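Local coordinates for protein thermospermine synthase (PDB 6BQ6) that probably transfers an aminopropyl group from decarboxylated S-adenosylmethionine to spermidine, yielding thermospermine and methylthioadenosine in the polyamine pathway, at residues V105-G109 with A164-L168. Numbering follows the deposited sequence. Where two conformers were deposited one is given.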
loop_
_atom_site.group_PDB
_atom_site.type_symbol
_atom_site.label_atom_id
_atom_site.label_comp_id
_atom_site.label_asym_id
_atom_site.label_seq_id
_atom_site.Cartn_x
_atom_site.Cartn_y
_atom_site.Cartn_z
ATOM N N VAL B 105 26.443 0.242 -35.032
ATOM C CA VAL B 105 25.354 0.832 -34.260
ATOM C C VAL B 105 25.807 1.502 -32.975
ATOM O O VAL B 105 26.693 1.028 -32.281
ATOM C CB VAL B 105 24.287 -0.213 -33.909
ATOM C CG1 VAL B 105 24.882 -1.312 -33.057
ATOM C CG2 VAL B 105 23.126 0.407 -33.152
ATOM N N PHE B 106 25.163 2.616 -32.661
ATOM C CA PHE B 106 25.431 3.402 -31.462
ATOM C C PHE B 106 24.184 3.382 -30.575
ATOM O O PHE B 106 23.099 3.648 -31.070
ATOM C CB PHE B 106 25.729 4.840 -31.884
ATOM C CG PHE B 106 26.178 5.732 -30.778
ATOM C CD1 PHE B 106 25.274 6.447 -30.055
ATOM C CD2 PHE B 106 27.538 5.949 -30.554
ATOM C CE1 PHE B 106 25.675 7.285 -29.027
ATOM C CE2 PHE B 106 27.971 6.824 -29.551
ATOM C CZ PHE B 106 27.046 7.506 -28.799
ATOM N N ILE B 107 24.368 3.014 -29.318
ATOM C CA ILE B 107 23.274 3.044 -28.341
ATOM C C ILE B 107 23.408 4.289 -27.455
ATOM O O ILE B 107 24.430 4.440 -26.770
ATOM C CB ILE B 107 23.253 1.842 -27.418
ATOM C CG1 ILE B 107 23.291 0.505 -28.195
ATOM C CG2 ILE B 107 21.971 1.918 -26.578
ATOM C CD1 ILE B 107 23.711 -0.683 -27.345
ATOM N N MET B 108 22.394 5.183 -27.435
ATOM C CA MET B 108 22.310 6.207 -26.429
ATOM C C MET B 108 21.658 5.621 -25.207
ATOM O O MET B 108 20.450 5.329 -25.243
ATOM C CB MET B 108 21.492 7.408 -26.937
ATOM C CG MET B 108 21.874 7.845 -28.330
ATOM S SD MET B 108 21.141 9.453 -28.676
ATOM C CE MET B 108 19.395 9.111 -28.638
ATOM N N GLY B 109 22.433 5.410 -24.152
ATOM C CA GLY B 109 21.949 4.801 -22.904
ATOM C C GLY B 109 22.176 3.324 -22.953
ATOM O O GLY B 109 23.261 2.859 -23.212
ATOM N N ALA B 164 25.621 11.139 -24.429
ATOM C CA ALA B 164 25.534 10.727 -25.834
ATOM C C ALA B 164 25.650 11.911 -26.812
ATOM O O ALA B 164 26.210 11.744 -27.891
ATOM C CB ALA B 164 24.248 9.935 -26.090
ATOM N N LYS B 165 25.141 13.105 -26.457
ATOM C CA LYS B 165 25.276 14.267 -27.350
ATOM C C LYS B 165 26.712 14.650 -27.498
ATOM O O LYS B 165 27.181 14.899 -28.612
ATOM C CB LYS B 165 24.440 15.497 -26.872
ATOM C CG LYS B 165 24.617 16.736 -27.732
ATOM C CD LYS B 165 23.763 17.894 -27.203
ATOM C CE LYS B 165 24.306 19.266 -27.597
ATOM N NZ LYS B 165 23.825 19.664 -28.933
ATOM N N ALA B 166 27.423 14.732 -26.383
ATOM C CA ALA B 166 28.852 15.035 -26.417
ATOM C C ALA B 166 29.631 14.013 -27.192
ATOM O O ALA B 166 30.513 14.373 -27.993
ATOM C CB ALA B 166 29.391 15.104 -24.991
ATOM N N GLU B 167 29.320 12.733 -26.956
ATOM C CA GLU B 167 30.027 11.651 -27.660
ATOM C C GLU B 167 29.840 11.694 -29.169
ATOM O O GLU B 167 30.823 11.664 -29.918
ATOM C CB GLU B 167 29.591 10.294 -27.133
ATOM C CG GLU B 167 30.396 9.133 -27.626
ATOM C CD GLU B 167 31.859 9.156 -27.200
ATOM O OE1 GLU B 167 32.180 9.852 -26.215
ATOM O OE2 GLU B 167 32.666 8.405 -27.822
ATOM N N LEU B 168 28.589 11.838 -29.616
ATOM C CA LEU B 168 28.303 11.914 -31.054
ATOM C C LEU B 168 28.943 13.149 -31.712
ATOM O O LEU B 168 29.511 13.039 -32.796
ATOM C CB LEU B 168 26.805 11.911 -31.326
ATOM C CG LEU B 168 26.108 10.552 -31.084
ATOM C CD1 LEU B 168 24.596 10.712 -31.012
ATOM C CD2 LEU B 168 26.479 9.558 -32.164
#
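In the Rossmann-like domain of this aminopropyltransferase, the central parallel strand that carries F106 is packed on one side by the short helix 164-169, and F106 contributes more buried surface than any other residue here, about a third of the total. L168 comes over one face of the ring: its CD2 sits 3.8 Å from the centroid of the F106 ring, only 4° off the normal, a well-centred CH-pi contact, and its CG lies 3.9 Å from F106 CE1. F106 CB already points at the helix, and CG anti to the backbone N (chi1 -173°) sets where the ring lies along it. At the ring edge, E167 CG comes within 3.9 Å of F106 CE2, so the glutamate offers its aliphatic part, while OE1 takes a hydrogen bond from N162 and OE2 forms a salt bridge with K171. Further round the edge, A164 CB lies 4.2 Å from F106 CE1, and it also touches M108, whose CB is 3.8 Å from A164 CB. Were F106 cut back to an alanine, L168 CD2 would probably lose the aromatic face it sits on, and E167 CG and A164 CB the edge they touch. Y175 on the neighbouring strand also meets the ring. The short axes of 105-107 and 164-168 come within 10.8 Å and run roughly antiparallel, at 150°. A164 and D163 belong to the adenosine site seen in another structure of this protein, so the packing joins core sheet to helix start beside the nucleoside pocket, as in Rossmann-type methyltransferase-like folds.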